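Methylmalonate-semialdehyde dehydrogenase (Oceanimonas doudoroffii, PDB 4ZZ7) catalyses the NAD- and coenzyme A-dependent oxidative decarboxylation of methylmalonate semialdehyde to propionyl-CoA. Local coordinates at residues M4-N12 against I33-T44; A48-W59 against I166-L174. All coordinates share one frame; numbering follows the deposited sequence.

Contact 1 of 2, residues M4-N12 against I33-T44; sequences MTTIGHLIN and IGKQLDLASTKT
Ile-7 joins strand 32-38 through both of its backbone polar atoms: its N donates to Gln-36 O at 2.8 Å, and its O accepts from Asp-38 N at 3.0 Å. A third backbone bond, from Gln-36 N to Thr-5 O, completes a parallel ladder pairing Thr-6 with Gln-36 and Ile-7 with Leu-37. Strand 32-38 lies inside the four-stranded N-terminal sheet, with 22-27 on its other side, where Gly-34 and Lys-35 face Val-25 as a classic beta bulge.

Apolar packing joins Ile-7 and Leu-37 on one face: CG of Leu-37 lies anti to the backbone N (chi1 180°), and its CD1 meets Ile-7 CG2 at 3.6 Å, with Glu-178 of the NAD site beside Leu-37. Gln-36 shares the other face with Thr-6. Before the strand, Met-4 SD packs on Ile-33 CG2 at 3.6 Å, and a bend at chi3 (60°) lays its CE 3.4 Å from NE2 of Gln-36, whose OE1 and NE2 are hydrogen-bonded to Ser-22 and Asn-24.

The polar side-chain link is weak: His-9 NE2 donates to Asp-38 OD2 at 2.7 Å with a bent N-H angle of 128°. Asp-38 also receives the backbone N atoms of Glu-18 and Asn-19, while His-9 ND1 pairs with Asn-205 N. The methyls of Ala-40 and Thr-44 lie obliquely against the His-9 ring. A leucine in place of His-9 would probably leave Asp-38 OD2 without its imidazole donor and Asn-205 N without its acceptor.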
loop_
_atom_site.group_PDB
_atom_site.type_symbol
_atom_site.label_atom_id
_atom_site.label_comp_id
_atom_site.label_asym_id
_atom_site.label_seq_id
_atom_site.Cartn_x
_atom_site.Cartn_y
_atom_site.Cartn_z
ATOM N N MET A 4 29.166 -45.950 -1.884
ATOM C CA MET A 4 27.909 -45.207 -2.279
ATOM C C MET A 4 27.226 -44.535 -1.071
ATOM O O MET A 4 26.602 -45.207 -0.235
ATOM C CB MET A 4 26.903 -46.117 -3.030
ATOM C CG MET A 4 25.618 -45.395 -3.449
ATOM S SD MET A 4 24.613 -46.109 -4.779
ATOM C CE MET A 4 24.208 -47.713 -4.088
ATOM N N THR A 5 27.325 -43.203 -1.023
ATOM C CA THR A 5 26.869 -42.401 0.130
ATOM C C THR A 5 25.334 -42.394 0.268
ATOM O O THR A 5 24.613 -42.555 -0.728
ATOM C CB THR A 5 27.380 -40.931 0.044
ATOM O OG1 THR A 5 26.811 -40.284 -1.103
ATOM C CG2 THR A 5 28.938 -40.858 -0.024
ATOM N N THR A 6 24.839 -42.210 1.496
ATOM C CA THR A 6 23.383 -42.132 1.746
ATOM C C THR A 6 22.946 -40.726 2.188
ATOM O O THR A 6 23.435 -40.189 3.173
ATOM C CB THR A 6 22.919 -43.193 2.761
ATOM O OG1 THR A 6 23.352 -44.476 2.316
ATOM C CG2 THR A 6 21.397 -43.243 2.878
ATOM N N ILE A 7 22.008 -40.148 1.440
ATOM C CA ILE A 7 21.511 -38.784 1.679
ATOM C C ILE A 7 20.442 -38.755 2.774
ATOM O O ILE A 7 19.425 -39.478 2.721
ATOM C CB ILE A 7 20.903 -38.175 0.400
ATOM C CG1 ILE A 7 21.955 -38.118 -0.708
ATOM C CG2 ILE A 7 20.348 -36.781 0.688
ATOM C CD1 ILE A 7 21.367 -37.941 -2.086
ATOM N N GLY A 8 20.648 -37.889 3.745
ATOM C CA GLY A 8 19.809 -37.911 4.923
ATOM C C GLY A 8 18.783 -36.801 4.970
ATOM O O GLY A 8 18.231 -36.396 3.958
ATOM N N HIS A 9 18.563 -36.321 6.187
ATOM C CA HIS A 9 17.552 -35.347 6.503
ATOM C C HIS A 9 18.143 -34.337 7.457
ATOM O O HIS A 9 18.985 -34.667 8.270
ATOM C CB HIS A 9 16.376 -36.002 7.211
ATOM C CG HIS A 9 15.917 -37.275 6.589
ATOM N ND1 HIS A 9 15.467 -37.345 5.295
ATOM C CD2 HIS A 9 15.815 -38.530 7.091
ATOM C CE1 HIS A 9 15.114 -38.586 5.013
ATOM N NE2 HIS A 9 15.316 -39.327 6.088
ATOM N N LEU A 10 17.672 -33.106 7.368
ATOM C CA LEU A 10 18.078 -32.042 8.259
ATOM C C LEU A 10 16.960 -31.847 9.264
ATOM O O LEU A 10 15.892 -31.334 8.920
ATOM C CB LEU A 10 18.308 -30.769 7.448
ATOM C CG LEU A 10 18.689 -29.496 8.197
ATOM C CD1 LEU A 10 19.930 -29.703 9.045
ATOM C CD2 LEU A 10 18.913 -28.380 7.184
ATOM N N ILE A 11 17.196 -32.278 10.497
ATOM C CA ILE A 11 16.212 -32.113 11.563
ATOM C C ILE A 11 16.840 -31.547 12.826
ATOM O O ILE A 11 17.669 -32.184 13.458
ATOM C CB ILE A 11 15.519 -33.437 11.918
ATOM C CG1 ILE A 11 14.806 -34.001 10.687
ATOM C CG2 ILE A 11 14.529 -33.224 13.056
ATOM C CD1 ILE A 11 14.115 -35.334 10.901
ATOM N N ASN A 12 16.389 -30.361 13.209
ATOM C CA ASN A 12 16.952 -29.620 14.334
ATOM C C ASN A 12 18.468 -29.407 14.179
ATOM O O ASN A 12 19.241 -29.638 15.100
ATOM C CB ASN A 12 16.593 -30.302 15.657
ATOM C CG ASN A 12 16.424 -29.312 16.809
ATOM O OD1 ASN A 12 15.517 -28.483 16.810
ATOM N ND2 ASN A 12 17.271 -29.418 17.801
ATOM N N ILE A 33 23.429 -45.160 -11.272
ATOM C CA ILE A 33 23.018 -44.846 -9.908
ATOM C C ILE A 33 24.151 -44.152 -9.180
ATOM O O ILE A 33 25.184 -44.749 -8.912
ATOM C CB ILE A 33 22.644 -46.118 -9.129
ATOM C CG1 ILE A 33 21.352 -46.718 -9.689
ATOM C CG2 ILE A 33 22.488 -45.823 -7.642
ATOM C CD1 ILE A 33 21.093 -48.126 -9.209
ATOM N N GLY A 34 23.940 -42.894 -8.842
ATOM C CA GLY A 34 24.929 -42.111 -8.113
ATOM C C GLY A 34 24.866 -42.339 -6.620
ATOM O O GLY A 34 25.843 -42.762 -6.018
ATOM N N LYS A 35 23.706 -42.075 -6.029
ATOM C CA LYS A 35 23.562 -42.002 -4.570
ATOM C C LYS A 35 22.256 -42.656 -4.120
ATOM O O LYS A 35 21.334 -42.832 -4.915
ATOM C CB LYS A 35 23.610 -40.540 -4.082
ATOM C CG LYS A 35 24.475 -39.611 -4.936
ATOM C CD LYS A 35 24.553 -38.171 -4.438
ATOM C CE LYS A 35 25.374 -38.055 -3.148
ATOM N NZ LYS A 35 25.436 -36.663 -2.602
ATOM N N GLN A 36 22.207 -43.029 -2.838
ATOM C CA GLN A 36 21.002 -43.576 -2.195
ATOM C C GLN A 36 20.335 -42.491 -1.361
ATOM O O GLN A 36 20.981 -41.817 -0.548
ATOM C CB GLN A 36 21.347 -44.743 -1.259
ATOM C CG GLN A 36 21.768 -46.020 -1.954
ATOM C CD GLN A 36 20.673 -46.576 -2.840
ATOM O OE1 GLN A 36 19.565 -46.858 -2.376
ATOM N NE2 GLN A 36 20.967 -46.720 -4.125
ATOM N N LEU A 37 19.033 -42.336 -1.542
ATOM C CA LEU A 37 18.282 -41.368 -0.772
ATOM C C LEU A 37 17.470 -42.064 0.283
ATOM O O LEU A 37 16.601 -42.867 -0.031
ATOM C CB LEU A 37 17.356 -40.589 -1.684
ATOM C CG LEU A 37 16.514 -39.541 -0.969
ATOM C CD1 LEU A 37 17.389 -38.512 -0.252
ATOM C CD2 LEU A 37 15.585 -38.918 -1.993
ATOM N N ASP A 38 17.748 -41.733 1.538
ATOM C CA ASP A 38 16.950 -42.231 2.657
ATOM C C ASP A 38 15.520 -41.691 2.580
ATOM O O ASP A 38 15.335 -40.510 2.375
ATOM C CB ASP A 38 17.577 -41.812 3.979
ATOM C CG ASP A 38 16.952 -42.516 5.152
ATOM O OD1 ASP A 38 17.000 -43.766 5.190
ATOM O OD2 ASP A 38 16.426 -41.828 6.050
ATOM N N LEU A 39 14.523 -42.553 2.718
ATOM C CA LEU A 39 13.135 -42.113 2.695
ATOM C C LEU A 39 12.554 -42.066 4.104
ATOM O O LEU A 39 12.554 -43.060 4.828
ATOM C CB LEU A 39 12.279 -42.998 1.787
ATOM C CG LEU A 39 12.739 -43.082 0.325
ATOM C CD1 LEU A 39 11.739 -43.891 -0.479
ATOM C CD2 LEU A 39 12.928 -41.716 -0.338
ATOM N N ALA A 40 12.044 -40.897 4.476
ATOM C CA ALA A 40 11.565 -40.671 5.827
ATOM C C ALA A 40 10.157 -41.171 5.999
ATOM O O ALA A 40 9.311 -41.024 5.128
ATOM C CB ALA A 40 11.631 -39.198 6.181
ATOM N N SER A 41 9.917 -41.740 7.162
ATOM C CA SER A 41 8.658 -42.377 7.464
ATOM C C SER A 41 7.879 -41.408 8.307
ATOM O O SER A 41 8.430 -40.412 8.764
ATOM C CB SER A 41 8.932 -43.654 8.259
ATOM O OG SER A 41 9.606 -43.324 9.478
ATOM N N THR A 42 6.622 -41.724 8.574
ATOM C CA THR A 42 5.782 -40.813 9.342
ATOM C C THR A 42 6.369 -40.500 10.740
ATOM O O THR A 42 6.085 -39.455 11.303
ATOM C CB THR A 42 4.329 -41.314 9.501
ATOM O OG1 THR A 42 4.324 -42.484 10.300
ATOM C CG2 THR A 42 3.704 -41.683 8.191
ATOM N N LYS A 43 7.176 -41.386 11.303
ATOM C CA LYS A 43 7.810 -41.117 12.602
ATOM C C LYS A 43 8.933 -40.078 12.529
ATOM O O LYS A 43 9.169 -39.314 13.483
ATOM C CB LYS A 43 8.384 -42.409 13.173
ATOM C CG LYS A 43 9.061 -42.227 14.524
ATOM C CD LYS A 43 9.773 -43.484 14.983
ATOM C CE LYS A 43 10.585 -43.199 16.240
ATOM N NZ LYS A 43 11.308 -44.404 16.728
ATOM N N THR A 44 9.658 -40.106 11.411
ATOM C CA THR A 44 10.780 -39.212 11.170
ATOM C C THR A 44 10.274 -37.817 10.848
ATOM O O THR A 44 10.769 -36.839 11.381
ATOM C CB THR A 44 11.649 -39.737 10.016
ATOM O OG1 THR A 44 12.152 -41.032 10.358
ATOM C CG2 THR A 44 12.828 -38.785 9.737
#

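Contact 2 of 2, residues A48-W59 against I166-L174; sequences AISAAQHAFPTW and IVCGNCFVL
Cys-171 and Val-173 turn their side chains toward helix 48-59, which packs on one face of the nucleotide-binding sheet, whose strands here run parallel. Helix 156-167 links strands 144-148 and 171-175 in a beta-alpha-beta crossover, and Phe-172, pointing away from helix 48-59, meets that connecting helix. The helix 48-59 axis passes 7.7 Å from that of strand 171-174, nearly antiparallel at 162°.

Small side chains make the close approach possible. Ala-52 CB lies 3.7 Å from Cys-171 CB, and Cys-171 SG, set anti to its own carbonyl carbon (chi1 -63°), reaches Phe-56 CB at 3.8 Å. The sulfur also sits obliquely to the indole of Trp-59, 5.4 Å from the centroid of its five-membered ring. Packing is looser towards Val-173, whose CG1 is 4.2 Å from Ala-48 CB.

On the solvent side His-54 and Pro-57 point away from the strand, and the partly exposed Phe-56 presents the edge of its ring, CE1, to Gly-169 O. The Trp-59 end, by contrast, is buried. Gly-169, with positive phi, closes helix 156-167 in a Schellman motif, and Ile-166 O is gripped twice, by Gly-169 N and by Trp-59 NE1 at 3.0 Å, the two donors arriving from opposite faces of the carbonyl plane.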
loop_
_atom_site.group_PDB
_atom_site.type_symbol
_atom_site.label_atom_id
_atom_site.label_comp_id
_atom_site.label_asym_id
_atom_site.label_seq_id
_atom_site.Cartn_x
_atom_site.Cartn_y
_atom_site.Cartn_z
ATOM N N ALA A 48 10.687 -33.934 12.771
ATOM C CA ALA A 48 10.956 -32.639 12.111
ATOM C C ALA A 48 9.900 -31.582 12.486
ATOM O O ALA A 48 10.226 -30.469 12.877
ATOM C CB ALA A 48 11.047 -32.808 10.597
ATOM N N ILE A 49 8.638 -31.967 12.393
ATOM C CA ILE A 49 7.532 -31.138 12.847
ATOM C C ILE A 49 7.671 -30.751 14.330
ATOM O O ILE A 49 7.356 -29.615 14.696
ATOM C CB ILE A 49 6.177 -31.848 12.632
ATOM C CG1 ILE A 49 5.913 -32.097 11.138
ATOM C CG2 ILE A 49 5.035 -31.023 13.192
ATOM C CD1 ILE A 49 4.889 -33.183 10.871
ATOM N N SER A 50 8.125 -31.683 15.179
ATOM C CA SER A 50 8.358 -31.406 16.623
ATOM C C SER A 50 9.516 -30.444 16.868
ATOM O O SER A 50 9.442 -29.610 17.774
ATOM C CB SER A 50 8.631 -32.675 17.389
ATOM O OG SER A 50 7.488 -33.485 17.383
ATOM N N ALA A 51 10.573 -30.567 16.065
ATOM C CA ALA A 51 11.673 -29.600 16.062
ATOM C C ALA A 51 11.201 -28.217 15.654
ATOM O O ALA A 51 11.606 -27.215 16.263
ATOM C CB ALA A 51 12.765 -30.049 15.114
ATOM N N ALA A 52 10.363 -28.173 14.612
ATOM C CA ALA A 52 9.777 -26.934 14.122
ATOM C C ALA A 52 8.937 -26.299 15.223
ATOM O O ALA A 52 9.208 -25.186 15.652
ATOM C CB ALA A 52 8.933 -27.193 12.879
ATOM N N GLN A 53 7.948 -27.039 15.701
ATOM C CA GLN A 53 7.055 -26.550 16.738
ATOM C C GLN A 53 7.798 -26.096 17.984
ATOM O O GLN A 53 7.437 -25.112 18.594
ATOM C CB GLN A 53 6.051 -27.632 17.121
ATOM C CG GLN A 53 4.917 -27.166 18.030
ATOM C CD GLN A 53 3.992 -26.131 17.381
ATOM O OE1 GLN A 53 3.472 -26.336 16.286
ATOM N NE2 GLN A 53 3.775 -25.020 18.061
ATOM N N HIS A 54 8.835 -26.818 18.370
ATOM C CA HIS A 54 9.614 -26.427 19.532
ATOM C C HIS A 54 10.300 -25.082 19.313
ATOM O O HIS A 54 10.248 -24.242 20.191
ATOM C CB HIS A 54 10.637 -27.501 19.877
ATOM C CG HIS A 54 11.419 -27.228 21.131
ATOM N ND1 HIS A 54 10.847 -27.262 22.385
ATOM C CD2 HIS A 54 12.737 -26.966 21.326
ATOM C CE1 HIS A 54 11.773 -27.010 23.297
ATOM N NE2 HIS A 54 12.928 -26.828 22.680
ATOM N N ALA A 55 10.914 -24.873 18.145
ATOM C CA ALA A 55 11.659 -23.626 17.847
ATOM C C ALA A 55 10.775 -22.389 17.572
ATOM O O ALA A 55 11.243 -21.248 17.697
ATOM C CB ALA A 55 12.607 -23.848 16.672
ATOM N N PHE A 56 9.515 -22.629 17.195
ATOM C CA PHE A 56 8.557 -21.588 16.810
ATOM C C PHE A 56 8.317 -20.448 17.809
ATOM O O PHE A 56 8.418 -19.307 17.405
ATOM C CB PHE A 56 7.215 -22.220 16.408
ATOM C CG PHE A 56 6.136 -21.215 16.091
ATOM C CD1 PHE A 56 6.271 -20.352 15.031
ATOM C CD2 PHE A 56 4.992 -21.138 16.858
ATOM C CE1 PHE A 56 5.299 -19.421 14.750
ATOM C CE2 PHE A 56 4.013 -20.219 16.573
ATOM C CZ PHE A 56 4.166 -19.359 15.518
ATOM N N PRO A 57 7.990 -20.732 19.095
ATOM C CA PRO A 57 7.672 -19.650 20.036
ATOM C C PRO A 57 8.685 -18.510 20.098
ATOM O O PRO A 57 8.309 -17.332 20.022
ATOM C CB PRO A 57 7.613 -20.363 21.381
ATOM C CG PRO A 57 7.174 -21.731 21.039
ATOM C CD PRO A 57 7.826 -22.048 19.732
ATOM N N THR A 58 9.956 -18.847 20.222
ATOM C CA THR A 58 10.968 -17.798 20.303
ATOM C C THR A 58 11.130 -17.147 18.940
ATOM O O THR A 58 11.273 -15.923 18.861
ATOM C CB THR A 58 12.318 -18.275 20.879
ATOM O OG1 THR A 58 12.783 -19.413 20.151
ATOM C CG2 THR A 58 12.147 -18.654 22.319
ATOM N N TRP A 59 11.043 -17.933 17.870
ATOM C CA TRP A 59 11.232 -17.394 16.519
ATOM C C TRP A 59 10.094 -16.428 16.113
ATOM O O TRP A 59 10.326 -15.363 15.530
ATOM C CB TRP A 59 11.422 -18.534 15.510
ATOM C CG TRP A 59 11.773 -18.058 14.130
ATOM C CD1 TRP A 59 10.997 -18.156 13.006
ATOM C CD2 TRP A 59 12.968 -17.376 13.735
ATOM N NE1 TRP A 59 11.635 -17.595 11.942
ATOM C CE2 TRP A 59 12.848 -17.105 12.353
ATOM C CE3 TRP A 59 14.126 -16.965 14.412
ATOM C CZ2 TRP A 59 13.855 -16.446 11.626
ATOM C CZ3 TRP A 59 15.121 -16.313 13.695
ATOM C CH2 TRP A 59 14.984 -16.072 12.311
ATOM N N ILE A 166 9.957 -18.267 6.623
ATOM C CA ILE A 166 10.777 -18.181 7.832
ATOM C C ILE A 166 10.845 -16.733 8.303
ATOM O O ILE A 166 10.563 -16.422 9.453
ATOM C CB ILE A 166 12.184 -18.754 7.608
ATOM C CG1 ILE A 166 12.102 -20.283 7.571
ATOM C CG2 ILE A 166 13.133 -18.329 8.711
ATOM C CD1 ILE A 166 13.318 -20.971 6.993
ATOM N N VAL A 167 11.175 -15.836 7.396
ATOM C CA VAL A 167 11.315 -14.437 7.753
ATOM C C VAL A 167 9.985 -13.876 8.270
ATOM O O VAL A 167 9.989 -12.947 9.073
ATOM C CB VAL A 167 11.874 -13.620 6.567
ATOM C CG1 VAL A 167 10.759 -13.050 5.679
ATOM C CG2 VAL A 167 12.773 -12.520 7.070
ATOM N N CYS A 168 8.859 -14.443 7.818
ATOM C CA CYS A 168 7.534 -14.117 8.375
ATOM C C CYS A 168 7.189 -14.655 9.827
ATOM O O CYS A 168 6.046 -14.478 10.333
ATOM C CB CYS A 168 6.468 -14.561 7.389
ATOM S SG CYS A 168 6.403 -13.486 5.949
ATOM N N GLY A 169 8.164 -15.304 10.479
ATOM C CA GLY A 169 8.025 -15.776 11.846
ATOM C C GLY A 169 7.650 -17.238 11.984
ATOM O O GLY A 169 7.342 -17.667 13.087
ATOM N N ASN A 170 7.680 -18.013 10.895
ATOM C CA ASN A 170 7.313 -19.437 10.948
ATOM C C ASN A 170 8.515 -20.376 11.087
ATOM O O ASN A 170 9.670 -19.993 10.902
ATOM C CB ASN A 170 6.580 -19.837 9.672
ATOM C CG ASN A 170 5.328 -19.045 9.443
ATOM O OD1 ASN A 170 4.384 -19.140 10.221
ATOM N ND2 ASN A 170 5.294 -18.271 8.360
ATOM N N CYS A 171 8.237 -21.632 11.376
ATOM C CA CYS A 171 9.212 -22.679 11.159
ATOM C C CYS A 171 8.750 -23.508 9.979
ATOM O O CYS A 171 7.572 -23.518 9.668
ATOM C CB CYS A 171 9.354 -23.523 12.413
ATOM S SG CYS A 171 9.983 -22.573 13.824
ATOM N N PHE A 172 9.673 -24.208 9.332
ATOM C CA PHE A 172 9.424 -24.804 8.022
ATOM C C PHE A 172 9.881 -26.232 8.000
ATOM O O PHE A 172 10.969 -26.531 8.515
ATOM C CB PHE A 172 10.221 -24.064 6.940
ATOM C CG PHE A 172 9.645 -24.198 5.587
ATOM C CD1 PHE A 172 9.996 -25.230 4.779
ATOM C CD2 PHE A 172 8.713 -23.283 5.144
ATOM C CE1 PHE A 172 9.423 -25.350 3.523
ATOM C CE2 PHE A 172 8.143 -23.385 3.902
ATOM C CZ PHE A 172 8.495 -24.420 3.084
ATOM N N VAL A 173 9.080 -27.093 7.366
ATOM C CA VAL A 173 9.498 -28.465 7.032
ATOM C C VAL A 173 9.335 -28.664 5.543
ATOM O O VAL A 173 8.220 -28.535 5.019
ATOM C CB VAL A 173 8.660 -29.506 7.760
ATOM C CG1 VAL A 173 9.143 -30.912 7.423
ATOM C CG2 VAL A 173 8.724 -29.251 9.262
ATOM N N LEU A 174 10.458 -28.976 4.887
ATOM C CA LEU A 174 10.543 -29.064 3.435
ATOM C C LEU A 174 10.706 -30.516 2.970
ATOM O O LEU A 174 11.624 -31.220 3.399
ATOM C CB LEU A 174 11.711 -28.218 2.921
ATOM C CG LEU A 174 11.933 -28.288 1.413
ATOM C CD1 LEU A 174 10.797 -27.585 0.694
ATOM C CD2 LEU A 174 13.283 -27.702 1.044
#

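Overall arrangement
Helix 42-61 serves both contacts: its first turn closes contact 1 at Thr-44, and its later turns form contact 2. Contact 1 is partly buried, running from exposed residues at the chain start to buried ones near the helix, whereas none of the touching residues of contact 2 is exposed. Their chemistry follows: contact 1 is strand pairing, with three backbone bonds and a weak imidazole-carboxylate link, while contact 2 is helix-on-sheet packing with a single indole-to-carbonyl bond. The centres are about 21 Å apart, yet the two meet directly, Ile-11 CG2 lying 3.7 Å from Ala-48 CA, so the residues just after strand 6-10 lie against the same helix that packs on the nucleotide-binding sheet.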